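Local structure of putative D-arabinose 5-phosphate isomerase (Klebsiella pneumoniae subsp. pneumoniae, 3K2V) at residues Gly139-His142 / Met143-Leu147; Ala47-Arg50 / Asp51-Glu55. The protein probably isomerises D-arabinose 5-phosphate, and binds CMP-Kdo through its CBS-domain pair. All coordinates share one frame; numbering follows the deposited sequence.

Contact 1: Gly139-His142 / Met143-Leu147. With CMK (cytidine 5'-monophosphate 3-deoxy-beta-D-gulo-oct-2-ulo-pyranosonic acid), chain G.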
loop_
_atom_site.group_PDB
_atom_site.type_symbol
_atom_site.label_atom_id
_atom_site.label_comp_id
_atom_site.label_asym_id
_atom_site.label_seq_id
_atom_site.Cartn_x
_atom_site.Cartn_y
_atom_site.Cartn_z
ATOM N N GLY A 139 -2.600 18.398 4.627
ATOM C CA GLY A 139 -2.270 17.202 5.359
ATOM C C GLY A 139 -2.555 15.954 4.544
ATOM O O GLY A 139 -2.957 16.038 3.389
ATOM N N VAL A 140 -2.324 14.801 5.168
ATOM C CA VAL A 140 -2.538 13.506 4.534
ATOM C C VAL A 140 -3.086 12.564 5.588
ATOM O O VAL A 140 -2.688 12.629 6.755
ATOM C CB VAL A 140 -1.232 12.946 3.945
ATOM C CG1 VAL A 140 -1.452 11.593 3.323
ATOM C CG2 VAL A 140 -0.650 13.899 2.900
ATOM N N VAL A 141 -4.024 11.720 5.176
ATOM C CA VAL A 141 -4.586 10.692 6.037
ATOM C C VAL A 141 -4.372 9.344 5.378
ATOM O O VAL A 141 -4.670 9.191 4.202
ATOM C CB VAL A 141 -6.106 10.842 6.238
ATOM C CG1 VAL A 141 -6.592 9.817 7.282
ATOM C CG2 VAL A 141 -6.466 12.242 6.650
ATOM N N HIS A 142 -3.892 8.374 6.155
ATOM C CA HIS A 142 -3.701 7.002 5.692
ATOM C C HIS A 142 -4.797 6.145 6.301
ATOM O O HIS A 142 -5.299 6.428 7.404
ATOM C CB HIS A 142 -2.339 6.486 6.160
ATOM C CG HIS A 142 -1.877 5.249 5.441
ATOM N ND1 HIS A 142 -2.317 3.985 5.775
ATOM C CD2 HIS A 142 -1.010 5.085 4.416
ATOM C CE1 HIS A 142 -1.749 3.092 4.978
ATOM N NE2 HIS A 142 -0.948 3.732 4.143
HETATM N N MSE A 143 -5.161 5.083 5.587
HETATM C CA MSE A 143 -6.130 4.121 6.114
HETATM C C MSE A 143 -5.746 3.675 7.529
HETATM O O MSE A 143 -6.635 3.554 8.374
HETATM C CB MSE A 143 -6.305 2.922 5.162
HETATM C CG MSE A 143 -7.597 2.107 5.383
HETATM SE SE MSE A 143 -7.947 0.892 3.854
HETATM C CE MSE A 143 -8.657 2.194 2.586
ATOM N N HIS A 144 -4.454 3.478 7.806
ATOM C CA HIS A 144 -3.994 3.105 9.160
ATOM C C HIS A 144 -4.412 4.106 10.239
ATOM O O HIS A 144 -4.727 3.711 11.357
ATOM C CB HIS A 144 -2.466 2.967 9.224
ATOM C CG HIS A 144 -1.943 1.721 8.586
ATOM N ND1 HIS A 144 -2.487 0.480 8.820
ATOM C CD2 HIS A 144 -0.911 1.524 7.737
ATOM C CE1 HIS A 144 -1.819 -0.429 8.133
ATOM N NE2 HIS A 144 -0.853 0.176 7.472
ATOM N N ASP A 145 -4.407 5.389 9.890
ATOM C CA ASP A 145 -4.822 6.467 10.802
ATOM C C ASP A 145 -6.291 6.352 11.215
ATOM O O ASP A 145 -6.654 6.702 12.340
ATOM C CB ASP A 145 -4.620 7.836 10.159
ATOM C CG ASP A 145 -3.180 8.109 9.786
ATOM O OD1 ASP A 145 -2.296 7.735 10.560
ATOM O OD2 ASP A 145 -2.926 8.702 8.715
ATOM N N LEU A 146 -7.131 5.853 10.318
ATOM C CA LEU A 146 -8.555 5.747 10.597
ATOM C C LEU A 146 -8.886 4.599 11.531
ATOM O O LEU A 146 -9.995 4.557 12.063
ATOM C CB LEU A 146 -9.371 5.664 9.303
ATOM C CG LEU A 146 -9.082 6.792 8.312
ATOM C CD1 LEU A 146 -9.981 6.682 7.099
ATOM C CD2 LEU A 146 -9.183 8.191 8.926
ATOM N N LEU A 147 -7.925 3.715 11.795
ATOM C CA LEU A 147 -8.115 2.610 12.737
ATOM C C LEU A 147 -7.239 2.665 13.998
ATOM O O LEU A 147 -7.235 1.712 14.773
ATOM C CB LEU A 147 -7.816 1.285 12.041
ATOM C CG LEU A 147 -8.155 1.161 10.559
ATOM C CD1 LEU A 147 -7.480 -0.104 10.040
ATOM C CD2 LEU A 147 -9.662 1.172 10.306
HETATM N N1C CMK G . 5.009 -8.192 4.903
HETATM C C2C CMK G . 4.951 -9.496 5.498
HETATM N N3C CMK G . 3.758 -10.202 5.446
HETATM C C4C CMK G . 2.619 -9.663 4.834
HETATM C C5C CMK G . 2.664 -8.399 4.263
HETATM C C6C CMK G . 3.857 -7.664 4.307
HETATM O O2C CMK G . 5.935 -10.007 6.032
HETATM N N4C CMK G . 1.502 -10.391 4.811
HETATM C "C1'" CMK G . 6.292 -7.410 4.950
HETATM C "C2'" CMK G . 6.726 -6.813 3.590
HETATM O "O2'" CMK G . 7.457 -7.768 2.784
HETATM C "C3'" CMK G . 7.602 -5.637 4.023
HETATM C "C4'" CMK G . 7.081 -5.251 5.434
HETATM O "O4'" CMK G . 6.152 -6.289 5.862
HETATM O "O3'" CMK G . 8.966 -6.074 4.085
HETATM C "C5'" CMK G . 6.117 -4.024 5.351
HETATM O "O5'" CMK G . 5.060 -4.258 4.328
HETATM P PA CMK G . 4.685 -3.024 3.334
HETATM O O1A CMK G . 5.949 -2.976 2.428
HETATM O O2A CMK G . 3.426 -3.276 2.604
HETATM O O6 CMK G . 3.960 0.382 5.147
HETATM C C2 CMK G . 4.689 -0.300 4.068
HETATM O O2 CMK G . 4.608 -1.735 4.352
HETATM C C3 CMK G . 4.024 0.013 2.731
HETATM C C4 CMK G . 3.862 1.517 2.541
HETATM O O4 CMK G . 3.184 1.734 1.294
HETATM C C5 CMK G . 3.099 2.144 3.704
HETATM C C6 CMK G . 3.885 1.830 4.988
HETATM C C7 CMK G . 3.489 2.469 6.344
HETATM C C1 CMK G . 6.184 0.101 3.957
HETATM O O1X CMK G . 6.952 -0.807 3.578
HETATM O O1Y CMK G . 6.537 1.290 4.172
HETATM O O5 CMK G . 1.797 1.572 3.782
HETATM C C8 CMK G . 2.135 2.038 6.888
HETATM O O8 CMK G . 2.191 2.035 8.334
HETATM O O7 CMK G . 4.465 2.119 7.338
#
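H142 and D145 close a capping box where strand 136-142 runs into the short, weakly bonded helix 143-146 of the second CBS domain, and the same turn carries two histidines of the CMP-Kdo pocket. M143, a selenomethionine, makes the corner: its side chain leads away to M121 and Q122 of helix 114-124 and to M143 of the second subunit. H144 comes next. Its backbone N gives a nearly straight bond to H142 ND1, 3.0 Å at 172°, with the donor at the edge of the imidazole and practically in its plane. H142 can offer that nitrogen because its CG stands anti to the backbone N (chi1 -164°), which swings the ring along the first turn. This bond, in which ND1 acts as the acceptor, helps fix the ring's rotation. The H144 ring lies beside that of H142, pointing the same way; the planes are nearly parallel but slid so far that they barely overlap, and H142 CE1 comes 3.3 Å from H144 CD2. Both rings then approach the sugar acid, H144 CD2 at 3.2 Å from O8 of the ligand and H142 NE2 at 3.5 Å from its O5. D145 returns the cap: its OD2, met on the anti side and 32° out of the carboxylate plane, accepts H142 N at 2.8 Å. D145 OD1 has a separate salt bridge with R148, so the buried carboxylate is held at both oxygens. The backbone N atoms of D145 and L146 share H142 O through weak bonds. L146, whose side chain also touches I33 and A114, crosses V141 at about a right angle, its CD2 3.5 Å from V141 CG1 in the conformer given.

Contact 2: Ala47-Arg50 / Asp51-Glu55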
loop_
_atom_site.group_PDB
_atom_site.type_symbol
_atom_site.label_atom_id
_atom_site.label_comp_id
_atom_site.label_asym_id
_atom_site.label_seq_id
_atom_site.Cartn_x
_atom_site.Cartn_y
_atom_site.Cartn_z
ATOM N N ALA A 47 12.498 17.438 -8.046
ATOM C CA ALA A 47 13.076 16.292 -7.326
ATOM C C ALA A 47 13.353 15.127 -8.273
ATOM O O ALA A 47 12.651 14.941 -9.259
ATOM C CB ALA A 47 12.156 15.827 -6.224
ATOM N N THR A 48 14.374 14.345 -7.955
ATOM C CA THR A 48 14.624 13.103 -8.661
ATOM C C THR A 48 13.673 12.049 -8.111
ATOM O O THR A 48 13.098 12.206 -7.019
ATOM C CB THR A 48 16.069 12.610 -8.490
ATOM O OG1 THR A 48 16.272 12.249 -7.115
ATOM C CG2 THR A 48 17.073 13.672 -8.932
ATOM N N LEU A 49 13.495 10.974 -8.859
ATOM C CA LEU A 49 12.736 9.837 -8.362
ATOM C C LEU A 49 13.352 9.298 -7.072
ATOM O O LEU A 49 12.610 8.953 -6.167
ATOM C CB LEU A 49 12.678 8.719 -9.395
ATOM C CG LEU A 49 12.055 7.385 -9.006
ATOM C CD1 LEU A 49 10.621 7.531 -8.415
ATOM C CD2 LEU A 49 12.080 6.453 -10.230
ATOM N N ARG A 50 14.689 9.207 -7.001
ATOM C CA ARG A 50 15.345 8.738 -5.771
ATOM C C ARG A 50 15.039 9.650 -4.578
ATOM O O ARG A 50 14.771 9.150 -3.501
ATOM C CB ARG A 50 16.880 8.601 -5.905
ATOM C CG ARG A 50 17.369 7.585 -6.921
ATOM C CD ARG A 50 17.345 6.134 -6.460
ATOM N NE ARG A 50 18.102 5.837 -5.240
ATOM C CZ ARG A 50 19.403 5.590 -5.144
ATOM N NH1 ARG A 50 20.198 5.623 -6.179
ATOM N NH2 ARG A 50 19.917 5.317 -3.958
ATOM N N ASP A 51 15.065 10.970 -4.776
ATOM C CA ASP A 51 14.607 11.916 -3.756
ATOM C C ASP A 51 13.193 11.594 -3.288
ATOM O O ASP A 51 12.891 11.690 -2.090
ATOM C CB ASP A 51 14.536 13.357 -4.257
ATOM C CG ASP A 51 15.882 13.962 -4.617
ATOM O OD1 ASP A 51 16.947 13.476 -4.124
ATOM O OD2 ASP A 51 15.858 14.970 -5.409
ATOM N N ALA A 52 12.297 11.311 -4.233
ATOM C CA ALA A 52 10.911 11.010 -3.889
ATOM C C ALA A 52 10.819 9.722 -3.083
ATOM O O ALA A 52 10.067 9.647 -2.112
ATOM C CB ALA A 52 9.994 10.939 -5.179
ATOM N N LEU A 53 11.590 8.713 -3.464
ATOM C CA LEU A 53 11.574 7.449 -2.725
ATOM C C LEU A 53 12.078 7.597 -1.291
ATOM O O LEU A 53 11.512 6.998 -0.380
ATOM C CB LEU A 53 12.378 6.373 -3.456
ATOM C CG LEU A 53 11.855 6.011 -4.831
ATOM C CD1 LEU A 53 12.729 4.857 -5.418
ATOM C CD2 LEU A 53 10.364 5.593 -4.835
ATOM N N LEU A 54 13.107 8.409 -1.086
ATOM C CA LEU A 54 13.615 8.656 0.244
ATOM C C LEU A 54 12.530 9.320 1.111
ATOM O O LEU A 54 12.350 8.968 2.297
ATOM C CB LEU A 54 14.890 9.506 0.178
ATOM C CG LEU A 54 15.515 9.836 1.538
ATOM C CD1 LEU A 54 15.921 8.542 2.257
ATOM C CD2 LEU A 54 16.696 10.816 1.384
ATOM N N GLU A 55 11.788 10.252 0.523
ATOM C CA GLU A 55 10.749 10.973 1.256
ATOM C C GLU A 55 9.628 10.014 1.624
ATOM O O GLU A 55 9.146 10.053 2.769
ATOM C CB GLU A 55 10.223 12.156 0.444
ATOM C CG GLU A 55 9.090 12.989 1.111
ATOM C CD GLU A 55 9.547 13.898 2.263
ATOM O OE1 GLU A 55 10.756 13.904 2.590
ATOM O OE2 GLU A 55 8.680 14.621 2.846
HETATM O O HOH W 1 18.679 12.215 -5.983
#
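A capping box starts helix 49-59, the helical link of the beta-alpha-beta unit between strands 42-43 and 63-67 in the first CBS domain, with T48 as its N-cap and D51 as the reciprocal partner. T48 OG1 accepts D51 N at 2.9 Å and 169°, and D51 OD2 takes T48 N in return at 3.0 Å. That second bond is also fairly straight at hydrogen, but its donor sits above the carboxylate plane, 49° out of it. On the threonine, OG1 stands between the backbone N and the carbonyl carbon (chi1 66°), which brings the hydroxyl to D51 N. A water joins the two side chains once more: it lies 2.7 Å from T48 OG1 and donates to D51 OD1 at 2.8 Å. A47, just ahead of the cap, sets its CB against the aspartate, 3.9 Å from OD2. Behind the box the ordinary helical ladder begins, with A52 N bonded to T48 O, L53 N to L49 O and L54 N to R50 O. On the buried side L53 crosses L49 at a slant, their CD2 and CD1 atoms 4.1 Å apart, and both leucines continue onto F77 of strand 73-78 and F86 of the second subunit. R50 sends its bent chain away from the turn, where NE forms a salt bridge with D87 of the second subunit. Taken together, the cap occupies two backbone N-H groups, those of T48 and D51, that the helical ladder does not use at this end. The aspartate's negative charge, placed by the first turn, probably also interacts favourably with the helix dipole.

Overall arrangement
Both contacts are capping boxes at the first turn of a helix, one in each CBS domain, on opposite sides of the chain's centre with their own centres about 22 Å apart. All touching residues of contact 1 are buried, and it ends a strand as it starts a short helix; its N-cap is a histidine, and its polar groups adjoin bound CMP-Kdo. Contact 2 is only partly buried and opens a longer, regularly bonded helix; a threonine hydroxyl does the capping there, and a water bridges the box. Each reaches the second subunit, contact 1 through selenomethionine packing and the backbone oxygen of H144, contact 2 through an arginine salt bridge and leucine packing.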